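Local coordinates for histidine-rich glycoprotein (Oryctolagus cuniculus, PDB 4CCV) that binds heme, heparin, heparan sulfate, plasminogen, thrombospondin and divalent metal ions in plasma, as an adapter implicated in regulating coagulation, fibrinolysis and angiogenesis, at residues A33-D38 with V60-R65; G49-Y54 with D80-V85; V40-R45 with Y55-V60. All blocks are in the same frame, centred on the assembly; numbering follows the deposited sequence.

Contact 1 of 3, residues A33-D38 with V60-R65. With NAG (2-acetamido-2-deoxy-beta-D-glucopyranose), chain B; GSH (glutathione), chain C.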
loop_
_atom_site.group_PDB
_atom_site.type_symbol
_atom_site.label_atom_id
_atom_site.label_comp_id
_atom_site.label_asym_id
_atom_site.label_seq_id
_atom_site.Cartn_x
_atom_site.Cartn_y
_atom_site.Cartn_z
ATOM N N ALA A 33 0.895 10.151 9.809
ATOM C CA ALA A 33 -0.476 10.417 10.289
ATOM C C ALA A 33 -1.399 11.054 9.228
ATOM O O ALA A 33 -2.597 10.819 9.246
ATOM C CB ALA A 33 -0.430 11.280 11.553
ATOM N N SER A 34 -0.859 11.900 8.338
ATOM C CA SER A 34 -1.688 12.609 7.371
ATOM C C SER A 34 -1.881 11.838 6.052
ATOM O O SER A 34 -2.457 12.367 5.099
ATOM C CB SER A 34 -1.041 13.966 7.022
ATOM O OG SER A 34 0.099 13.720 6.190
ATOM N N PHE A 35 -1.375 10.616 5.939
ATOM C CA PHE A 35 -1.270 9.977 4.632
ATOM C C PHE A 35 -2.626 9.379 4.154
ATOM O O PHE A 35 -3.454 8.971 4.967
ATOM C CB PHE A 35 -0.166 8.901 4.634
ATOM C CG PHE A 35 1.230 9.412 4.358
ATOM C CD1 PHE A 35 1.848 10.333 5.184
ATOM C CD2 PHE A 35 1.943 8.922 3.286
ATOM C CE1 PHE A 35 3.138 10.789 4.932
ATOM C CE2 PHE A 35 3.248 9.333 3.032
ATOM C CZ PHE A 35 3.844 10.284 3.842
ATOM N N ARG A 36 -2.838 9.371 2.839
ATOM C CA ARG A 36 -4.027 8.744 2.220
ATOM C C ARG A 36 -3.635 7.981 0.970
ATOM O O ARG A 36 -2.626 8.275 0.371
ATOM C CB ARG A 36 -5.039 9.798 1.862
ATOM C CG ARG A 36 -5.456 10.598 3.064
ATOM C CD ARG A 36 -6.529 11.557 2.603
ATOM N NE ARG A 36 -7.102 12.361 3.674
ATOM C CZ ARG A 36 -8.016 13.310 3.473
ATOM N NH1 ARG A 36 -8.454 13.582 2.237
ATOM N NH2 ARG A 36 -8.495 13.989 4.511
ATOM N N VAL A 37 -4.392 6.934 0.646
ATOM C CA VAL A 37 -4.124 6.103 -0.511
ATOM C C VAL A 37 -4.436 6.923 -1.730
ATOM O O VAL A 37 -5.499 7.612 -1.759
ATOM C CB VAL A 37 -5.071 4.834 -0.493
ATOM C CG1 VAL A 37 -4.980 4.084 -1.815
ATOM C CG2 VAL A 37 -4.614 3.986 0.683
ATOM N N ASP A 38 -3.529 6.858 -2.712
ATOM C CA ASP A 38 -3.719 7.528 -3.989
ATOM C C ASP A 38 -4.433 6.475 -4.892
ATOM O O ASP A 38 -5.666 6.559 -5.046
ATOM C CB ASP A 38 -2.391 8.044 -4.556
ATOM C CG ASP A 38 -2.592 8.997 -5.737
ATOM O OD1 ASP A 38 -3.731 9.040 -6.282
ATOM O OD2 ASP A 38 -1.612 9.693 -6.119
ATOM N N VAL A 60 0.564 6.306 -2.202
ATOM C CA VAL A 60 0.085 7.159 -1.131
ATOM C C VAL A 60 0.514 8.624 -1.316
ATOM O O VAL A 60 1.471 8.880 -2.013
ATOM C CB VAL A 60 0.542 6.626 0.247
ATOM C CG1 VAL A 60 -0.098 5.247 0.500
ATOM C CG2 VAL A 60 2.085 6.570 0.400
ATOM N N ARG A 61 -0.186 9.546 -0.658
ATOM C CA ARG A 61 0.189 10.950 -0.605
ATOM C C ARG A 61 0.281 11.422 0.835
ATOM O O ARG A 61 -0.502 11.029 1.691
ATOM C CB ARG A 61 -0.863 11.825 -1.303
ATOM C CG ARG A 61 -0.949 11.625 -2.800
ATOM C CD ARG A 61 0.389 11.877 -3.491
ATOM N NE ARG A 61 0.221 11.950 -4.950
ATOM C CZ ARG A 61 0.910 12.760 -5.767
ATOM N NH1 ARG A 61 1.820 13.593 -5.269
ATOM N NH2 ARG A 61 0.664 12.753 -7.083
ATOM N N ASN A 62 1.244 12.302 1.073
ATOM C CA ASN A 62 1.436 12.933 2.364
ATOM C C ASN A 62 0.595 14.185 2.402
ATOM O O ASN A 62 1.035 15.254 1.912
ATOM C CB ASN A 62 2.917 13.304 2.528
ATOM C CG ASN A 62 3.220 13.881 3.878
ATOM O OD1 ASN A 62 2.338 14.390 4.554
ATOM N ND2 ASN A 62 4.478 13.822 4.280
ATOM N N CYS A 63 -0.614 14.084 2.946
ATOM C CA CYS A 63 -1.547 15.215 2.811
ATOM C C CYS A 63 -1.131 16.450 3.599
ATOM O O CYS A 63 -1.649 17.554 3.331
ATOM C CB CYS A 63 -2.979 14.832 3.160
ATOM S SG CYS A 63 -3.553 13.506 2.052
ATOM N N SER A 64 -0.217 16.324 4.560
ATOM C CA SER A 64 0.206 17.545 5.239
ATOM C C SER A 64 1.013 18.435 4.252
ATOM O O SER A 64 1.027 19.690 4.376
ATOM C CB SER A 64 0.953 17.267 6.525
ATOM O OG SER A 64 2.274 16.911 6.277
ATOM N N ARG A 65 1.639 17.793 3.265
ATOM C CA ARG A 65 2.300 18.540 2.188
ATOM C C ARG A 65 1.354 19.156 1.150
ATOM O O ARG A 65 1.818 19.833 0.272
ATOM C CB ARG A 65 3.383 17.723 1.532
ATOM C CG ARG A 65 4.624 17.703 2.412
ATOM C CD ARG A 65 5.469 16.533 2.080
ATOM N NE ARG A 65 6.736 16.516 2.802
ATOM C CZ ARG A 65 7.925 16.743 2.256
ATOM N NH1 ARG A 65 8.035 17.091 0.981
ATOM N NH2 ARG A 65 9.014 16.633 3.003
HETATM C C1 NAG B . 4.885 14.333 5.559
HETATM C C2 NAG B . 6.109 13.668 6.134
HETATM C C3 NAG B . 6.369 14.331 7.473
HETATM C C4 NAG B . 6.472 15.833 7.412
HETATM C C5 NAG B . 5.280 16.465 6.711
HETATM C C6 NAG B . 5.539 17.962 6.376
HETATM C C7 NAG B . 6.713 11.263 5.959
HETATM C C8 NAG B . 6.447 9.820 6.385
HETATM N N2 NAG B . 5.948 12.245 6.427
HETATM O O3 NAG B . 7.547 13.804 7.974
HETATM O O4 NAG B . 6.401 16.257 8.744
HETATM O O5 NAG B . 4.989 15.756 5.510
HETATM O O6 NAG B . 6.771 18.000 5.642
HETATM O O7 NAG B . 7.594 11.443 5.141
HETATM N N1 GSH C . -4.218 12.886 -4.706
HETATM C CA1 GSH C . -5.559 12.393 -4.486
HETATM C C1 GSH C . -6.524 13.526 -4.815
HETATM O O11 GSH C . -6.446 14.034 -5.970
HETATM O O12 GSH C . -7.356 13.975 -4.008
HETATM C CB1 GSH C . -5.475 11.768 -3.099
HETATM C CG1 GSH C . -6.738 11.948 -2.277
HETATM C CD1 GSH C . -6.683 13.120 -1.322
HETATM O OE1 GSH C . -7.514 13.089 -0.465
HETATM N N2 GSH C . -5.790 14.147 -1.334
HETATM C CA2 GSH C . -5.879 15.163 -0.275
HETATM C C2 GSH C . -7.005 16.176 -0.409
HETATM O O2 GSH C . -7.303 16.812 0.599
HETATM C CB2 GSH C . -4.544 15.873 -0.154
HETATM S SG2 GSH C . -3.266 14.583 0.019
HETATM N N3 GSH C . -7.573 16.366 -1.621
HETATM C CA3 GSH C . -8.508 17.450 -1.971
HETATM C C3 GSH C . -9.641 17.639 -0.984
HETATM O O31 GSH C . -10.405 16.668 -0.766
HETATM O O32 GSH C . -9.768 18.756 -0.417
#

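Contact 2 of 3, residues G49-Y54 with D80-V85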
loop_
_atom_site.group_PDB
_atom_site.type_symbol
_atom_site.label_atom_id
_atom_site.label_comp_id
_atom_site.label_asym_id
_atom_site.label_seq_id
_atom_site.Cartn_x
_atom_site.Cartn_y
_atom_site.Cartn_z
ATOM N N GLY A 49 -0.222 -24.200 -0.390
ATOM C CA GLY A 49 -0.892 -25.201 0.447
ATOM C C GLY A 49 -1.621 -24.689 1.695
ATOM O O GLY A 49 -2.569 -25.346 2.125
ATOM N N GLU A 50 -1.232 -23.535 2.264
ATOM C CA GLU A 50 -1.709 -23.142 3.603
ATOM C C GLU A 50 -2.496 -21.839 3.656
ATOM O O GLU A 50 -3.516 -21.758 4.327
ATOM C CB GLU A 50 -0.511 -23.000 4.538
ATOM C CG GLU A 50 -0.854 -22.820 6.017
ATOM C CD GLU A 50 -0.759 -24.111 6.837
ATOM O OE1 GLU A 50 -0.356 -25.165 6.290
ATOM O OE2 GLU A 50 -1.084 -24.071 8.048
ATOM N N ARG A 51 -1.953 -20.809 3.014
ATOM C CA ARG A 51 -2.590 -19.513 2.896
ATOM C C ARG A 51 -2.642 -19.121 1.444
ATOM O O ARG A 51 -1.902 -19.654 0.611
ATOM C CB ARG A 51 -1.798 -18.453 3.659
ATOM C CG ARG A 51 -1.691 -18.738 5.157
ATOM C CD ARG A 51 -2.911 -18.240 5.902
ATOM N NE ARG A 51 -2.790 -18.337 7.347
ATOM C CZ ARG A 51 -2.191 -17.463 8.165
ATOM N NH1 ARG A 51 -1.545 -16.371 7.733
ATOM N NH2 ARG A 51 -2.189 -17.729 9.470
ATOM N N THR A 52 -3.564 -18.202 1.169
ATOM C CA THR A 52 -3.581 -17.399 -0.001
ATOM C C THR A 52 -3.108 -15.993 0.425
ATOM O O THR A 52 -3.698 -15.370 1.300
ATOM C CB THR A 52 -4.983 -17.456 -0.617
ATOM O OG1 THR A 52 -5.153 -18.793 -1.080
ATOM C CG2 THR A 52 -5.092 -16.553 -1.835
ATOM N N ASN A 53 -2.000 -15.554 -0.149
ATOM C CA ASN A 53 -1.493 -14.201 0.075
ATOM C C ASN A 53 -1.827 -13.279 -1.076
ATOM O O ASN A 53 -1.648 -13.639 -2.244
ATOM C CB ASN A 53 0.018 -14.270 0.334
ATOM C CG ASN A 53 0.346 -14.886 1.672
ATOM O OD1 ASN A 53 0.483 -16.112 1.843
ATOM N ND2 ASN A 53 0.470 -14.060 2.633
ATOM N N TYR A 54 -2.314 -12.078 -0.771
ATOM C CA TYR A 54 -2.489 -11.013 -1.784
ATOM C C TYR A 54 -1.549 -9.909 -1.436
ATOM O O TYR A 54 -1.508 -9.495 -0.289
ATOM C CB TYR A 54 -3.919 -10.427 -1.805
ATOM C CG TYR A 54 -4.959 -11.395 -2.274
ATOM C CD1 TYR A 54 -5.507 -12.302 -1.387
ATOM C CD2 TYR A 54 -5.360 -11.443 -3.601
ATOM C CE1 TYR A 54 -6.455 -13.227 -1.798
ATOM C CE2 TYR A 54 -6.296 -12.373 -4.040
ATOM C CZ TYR A 54 -6.862 -13.251 -3.116
ATOM O OH TYR A 54 -7.771 -14.202 -3.476
ATOM N N ASP A 80 0.771 -7.086 2.507
ATOM C CA ASP A 80 0.688 -8.514 2.309
ATOM C C ASP A 80 -0.500 -8.983 3.125
ATOM O O ASP A 80 -0.397 -9.036 4.356
ATOM C CB ASP A 80 1.958 -9.207 2.778
ATOM C CG ASP A 80 1.787 -10.746 2.910
ATOM O OD1 ASP A 80 0.752 -11.348 2.468
ATOM O OD2 ASP A 80 2.688 -11.355 3.507
ATOM N N LEU A 81 -1.585 -9.385 2.479
ATOM C CA LEU A 81 -2.764 -9.904 3.218
ATOM C C LEU A 81 -2.787 -11.436 3.123
ATOM O O LEU A 81 -2.775 -12.016 2.030
ATOM C CB LEU A 81 -4.063 -9.368 2.634
ATOM C CG LEU A 81 -4.038 -7.865 2.269
ATOM C CD1 LEU A 81 -5.109 -7.475 1.234
ATOM C CD2 LEU A 81 -4.221 -7.055 3.495
ATOM N N SER A 82 -2.753 -12.071 4.276
ATOM C CA SER A 82 -2.713 -13.498 4.336
ATOM C C SER A 82 -4.066 -14.051 4.772
ATOM O O SER A 82 -4.596 -13.699 5.831
ATOM C CB SER A 82 -1.624 -13.917 5.321
ATOM O OG SER A 82 -1.511 -15.301 5.308
ATOM N N PHE A 83 -4.621 -14.909 3.939
ATOM C CA PHE A 83 -5.959 -15.437 4.133
ATOM C C PHE A 83 -5.968 -16.950 4.304
ATOM O O PHE A 83 -5.279 -17.717 3.616
ATOM C CB PHE A 83 -6.917 -15.115 2.960
ATOM C CG PHE A 83 -7.283 -13.674 2.864
ATOM C CD1 PHE A 83 -8.394 -13.175 3.547
ATOM C CD2 PHE A 83 -6.504 -12.787 2.081
ATOM C CE1 PHE A 83 -8.720 -11.833 3.464
ATOM C CE2 PHE A 83 -6.831 -11.454 2.014
ATOM C CZ PHE A 83 -7.945 -10.977 2.683
ATOM N N ASP A 84 -6.833 -17.373 5.213
ATOM C CA ASP A 84 -7.251 -18.758 5.283
ATOM C C ASP A 84 -7.667 -19.196 3.875
ATOM O O ASP A 84 -8.386 -18.458 3.185
ATOM C CB ASP A 84 -8.457 -18.820 6.199
ATOM C CG ASP A 84 -8.865 -20.220 6.501
ATOM O OD1 ASP A 84 -9.149 -20.989 5.553
ATOM O OD2 ASP A 84 -8.903 -20.542 7.697
ATOM N N VAL A 85 -7.238 -20.360 3.418
ATOM C CA VAL A 85 -7.703 -20.804 2.087
ATOM C C VAL A 85 -9.235 -20.948 1.959
ATOM O O VAL A 85 -9.736 -21.020 0.844
ATOM C CB VAL A 85 -7.044 -22.114 1.636
ATOM C CG1 VAL A 85 -5.532 -21.933 1.583
ATOM C CG2 VAL A 85 -7.446 -23.276 2.544
#

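Contact 3 of 3, residues V40-R45 with Y55-V60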
loop_
_atom_site.group_PDB
_atom_site.type_symbol
_atom_site.label_atom_id
_atom_site.label_comp_id
_atom_site.label_asym_id
_atom_site.label_seq_id
_atom_site.Cartn_x
_atom_site.Cartn_y
_atom_site.Cartn_z
ATOM N N VAL A 40 -4.608 2.106 -6.096
ATOM C CA VAL A 40 -4.139 0.728 -6.053
ATOM C C VAL A 40 -3.463 0.462 -7.377
ATOM O O VAL A 40 -4.097 0.657 -8.414
ATOM C CB VAL A 40 -5.311 -0.258 -5.798
ATOM C CG1 VAL A 40 -4.803 -1.689 -5.766
ATOM C CG2 VAL A 40 -5.932 0.025 -4.454
ATOM N N GLU A 41 -2.181 0.086 -7.365
ATOM C CA GLU A 41 -1.378 -0.019 -8.584
ATOM C C GLU A 41 -1.292 -1.422 -9.190
ATOM O O GLU A 41 -1.236 -1.561 -10.410
ATOM C CB GLU A 41 0.061 0.474 -8.285
ATOM C CG GLU A 41 0.100 1.835 -7.584
ATOM C CD GLU A 41 0.181 3.011 -8.529
ATOM O OE1 GLU A 41 0.569 2.753 -9.673
ATOM O OE2 GLU A 41 -0.072 4.186 -8.132
ATOM N N ARG A 42 -1.346 -2.443 -8.349
ATOM C CA ARG A 42 -1.119 -3.825 -8.743
ATOM C C ARG A 42 -1.523 -4.750 -7.601
ATOM O O ARG A 42 -1.328 -4.436 -6.424
ATOM C CB ARG A 42 0.385 -3.998 -9.100
ATOM C CG ARG A 42 0.713 -5.410 -9.540
ATOM C CD ARG A 42 2.123 -5.553 -10.056
ATOM N NE ARG A 42 3.089 -5.281 -9.007
ATOM C CZ ARG A 42 4.389 -5.462 -9.116
ATOM N NH1 ARG A 42 4.936 -5.903 -10.241
ATOM N NH2 ARG A 42 5.138 -5.184 -8.061
ATOM N N VAL A 43 -2.087 -5.904 -7.923
ATOM C CA VAL A 43 -2.399 -6.904 -6.918
ATOM C C VAL A 43 -1.928 -8.253 -7.444
ATOM O O VAL A 43 -2.293 -8.690 -8.559
ATOM C CB VAL A 43 -3.891 -7.010 -6.633
ATOM C CG1 VAL A 43 -4.226 -8.154 -5.662
ATOM C CG2 VAL A 43 -4.478 -5.666 -6.163
ATOM N N THR A 44 -1.079 -8.873 -6.649
ATOM C CA THR A 44 -0.484 -10.180 -6.949
ATOM C C THR A 44 -1.054 -11.203 -5.979
ATOM O O THR A 44 -1.259 -10.877 -4.817
ATOM C CB THR A 44 1.029 -10.129 -6.665
ATOM O OG1 THR A 44 1.596 -9.117 -7.461
ATOM C CG2 THR A 44 1.697 -11.440 -7.020
ATOM N N ARG A 45 -1.435 -12.367 -6.484
ATOM C CA ARG A 45 -2.028 -13.433 -5.656
ATOM C C ARG A 45 -1.015 -14.570 -5.644
ATOM O O ARG A 45 -0.488 -14.980 -6.675
ATOM C CB ARG A 45 -3.344 -13.928 -6.201
ATOM C CG ARG A 45 -3.957 -15.121 -5.424
ATOM C CD ARG A 45 -5.365 -15.371 -5.925
ATOM N NE ARG A 45 -5.254 -15.805 -7.303
ATOM C CZ ARG A 45 -6.261 -16.148 -8.084
ATOM N NH1 ARG A 45 -7.519 -16.111 -7.632
ATOM N NH2 ARG A 45 -6.012 -16.550 -9.326
ATOM N N TYR A 55 -0.794 -9.449 -2.426
ATOM C CA TYR A 55 0.182 -8.380 -2.262
ATOM C C TYR A 55 -0.399 -7.195 -2.988
ATOM O O TYR A 55 -0.579 -7.209 -4.224
ATOM C CB TYR A 55 1.578 -8.778 -2.780
ATOM C CG TYR A 55 2.127 -9.970 -1.989
ATOM C CD1 TYR A 55 2.829 -9.789 -0.800
ATOM C CD2 TYR A 55 1.941 -11.269 -2.426
ATOM C CE1 TYR A 55 3.330 -10.889 -0.085
ATOM C CE2 TYR A 55 2.418 -12.368 -1.700
ATOM C CZ TYR A 55 3.137 -12.169 -0.547
ATOM O OH TYR A 55 3.586 -13.267 0.209
ATOM N N VAL A 56 -0.857 -6.235 -2.193
ATOM C CA VAL A 56 -1.581 -5.095 -2.717
ATOM C C VAL A 56 -0.583 -3.966 -2.752
ATOM O O VAL A 56 -0.181 -3.528 -1.684
ATOM C CB VAL A 56 -2.741 -4.702 -1.814
ATOM C CG1 VAL A 56 -3.474 -3.486 -2.380
ATOM C CG2 VAL A 56 -3.717 -5.861 -1.700
ATOM N N ASP A 57 -0.217 -3.497 -3.957
ATOM C CA ASP A 57 0.798 -2.443 -4.168
ATOM C C ASP A 57 0.016 -1.180 -4.454
ATOM O O ASP A 57 -0.817 -1.178 -5.347
ATOM C CB ASP A 57 1.717 -2.711 -5.373
ATOM C CG ASP A 57 2.592 -3.960 -5.204
ATOM O OD1 ASP A 57 2.814 -4.288 -4.049
ATOM O OD2 ASP A 57 3.016 -4.623 -6.179
ATOM N N PHE A 58 0.260 -0.153 -3.663
ATOM C CA PHE A 58 -0.532 1.073 -3.714
ATOM C C PHE A 58 0.300 2.325 -3.531
ATOM O O PHE A 58 1.375 2.272 -2.907
ATOM C CB PHE A 58 -1.781 1.021 -2.785
ATOM C CG PHE A 58 -1.506 0.911 -1.335
ATOM C CD1 PHE A 58 -1.313 -0.329 -0.744
ATOM C CD2 PHE A 58 -1.499 2.025 -0.528
ATOM C CE1 PHE A 58 -1.135 -0.436 0.619
ATOM C CE2 PHE A 58 -1.281 1.932 0.831
ATOM C CZ PHE A 58 -1.144 0.678 1.413
ATOM N N SER A 59 -0.151 3.436 -4.155
ATOM C CA SER A 59 0.498 4.714 -3.991
ATOM C C SER A 59 -0.198 5.439 -2.868
ATOM O O SER A 59 -1.379 5.182 -2.602
ATOM C CB SER A 59 0.466 5.561 -5.274
ATOM O OG SER A 59 -0.772 5.472 -5.893
ATOM N N VAL A 60 0.564 6.306 -2.202
ATOM C CA VAL A 60 0.085 7.159 -1.131
ATOM C C VAL A 60 0.514 8.624 -1.316
ATOM O O VAL A 60 1.471 8.880 -2.013
ATOM C CB VAL A 60 0.542 6.626 0.247
ATOM C CG1 VAL A 60 -0.098 5.247 0.500
ATOM C CG2 VAL A 60 2.085 6.570 0.400
HETATM O O HOH W 1 1.314 -6.837 -6.225
#

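Contact 1 of 3, residues A33-D38 with V60-R65
R36 and R61 are a hydrogen-bonded antiparallel pair, flanked by the non-hydrogen-bonded pairs F35-N62 and V37-V60: R36 N donates to R61 O, and R61 N returns a bond to R36 O at 2.9 Å. Beyond the strand end the grip weakens: C63 N reaches S34 O, and S64 N reaches the side-chain oxygen S34 OG, both weakly.

Among the polar side chains, D38 and R61 run alongside each other. R61 NE makes a salt bridge to D38 OD2 at 3.1 Å; the oxygen is nearly in the guanidinium plane, whereas NE sits above the carboxylate plane. Within 60-65, S64 OG donates to N62 OD1, tying the 3-10 turn back to the strand end.

The apolar part centres on the F35 ring. N62 CA stands over the middle of one face, 3.7 Å from the ring centroid and 9° off the normal, a CH-pi contact. V60 CG2 lies at the ring edge, 3.7 Å from F35 CD2.

Two covalent attachments mark this end of the cystatin 2 (N2) domain. N62 has CG anti to its backbone N (chi1 -176°), and its ND2 carries the N-linked NAG, whose N2 lies at the edge of the F35 ring, 3.5 Å from CE1. C63 SG is bonded to SG2 of glutathione in a mixed disulfide, modelled rather long at 2.3 Å; this is consistent with C63 being the redox-active cysteine of the interdomain disulfide. The extended R36 side chain runs past that sulfur, with CD 3.6 Å from C63 SG, and its NH1 donates to OE1 of the peptide.

V37 turns from the partner strand to pack on helix 15-27, which V60 also touches through L22. V60, R61 and N62 meet strand 73-84 beyond, and F35 reaches V102 of strand 95-104.

Contact 2 of 3, residues G49-Y54 with D80-V85
Strands 51-62 and 73-84 form an antiparallel hairpin in the cystatin-type sheet, and T52-F83 and Y54-L81 are its hydrogen-bonded pairs at this end. The four backbone bonds are regular: T52 N to F83 O is 3.0 Å and L81 N to Y54 O is 2.8 Å.

Between these pairs, N53 and S82 are a non-hydrogen-bonded pair on one face, where the polar contacts gather. N53 ND2 donates to the syn lone pair of D80 OD1 at 2.7 Å; the oxygen is close to the amide plane, although amide and carboxylate are turned 52° apart. R51, bent at chi2 (-84°), brings CD close to S82 OG, and its NH1 donates to that hydroxyl oxygen at 2.7 Å, nearly in the guanidinium plane. The same NH1 also forms a salt bridge with D95.

On the face with T52, Y54, L81 and F83 the rings meet: Y54 CD1 approaches F83 CD2 at 3.6 Å, with the ring planes 82° apart. Separately, at the strand end, V85 CG1 lies 3.4 Å from E50 O.

Strand 35-47 flanks T52 and Y54 through V43 and R45, and strand 95-104 borders D80, L81 and S82 on the far side.

Contact 3 of 3, residues V40-R45 with Y55-V60
V40 and V56 bring CG1 to CG1 at 4.1 Å, and with V43, whose CG2 lies 4.5 Å from V56 CG1, they make the apolar face of this hairpin. The backbone between is close-set: Y55 N to T44 O is 2.8 Å, and D57 N to R42 O is nearly straight at 171°. A classic beta bulge interrupts the register, because E41 and R42 both face D57. E41 N donates to D57 O at 2.7 Å, while R42 N reaches the same oxygen only weakly, at 3.3 Å.

The face with R42, T44, Y55 and D57 is polar and more open, with R42 exposed; E41, exposed, and S59, buried, lie to one side. R42 runs beside D57, and chi3 (64°) bends its chain to place NE next to the carboxylate. R42 NE and NH2 both grip D57 OD2, each at 2.9 Å and close to the guanidinium plane; NE arrives nearly along the C-O axis. D57 OD1 is held by R78, so the carboxylate sits between two arginines whose like charges come close, which would be expected to favour its ionised form. A water also bridges T44 OG1, Y55 O and, weakly, D57 OD2. Farther along, S59 OG donates to the anti lone pair of E41 OE2 at 2.7 Å.

Strand 73-84 borders Y55, V56, F58 and S59; strand 4-7 meets R42 and T44, and F14 packs on V43.

All three contacts lie in one antiparallel sheet with strand order 4-7, 35-47, 51-62, 73-84, 95-104, and all use strand 51-62. Contacts 1 and 3 pair it with strand 35-47, contact 3 being nested along the chain inside the loop that contact 1 closes; they share V60 and have centres about 16 Å apart. Contact 2 pairs strand 51-62 with 73-84, its segments alternating with those of each other contact. Its centre is about 15 Å from that of contact 3, which it touches through L81 and V56, but about 28 Å from that of contact 1, on the opposite side of the chain's centre. The glycan and glutathione thus occupy one end of the sheet, with contact 2 at the other.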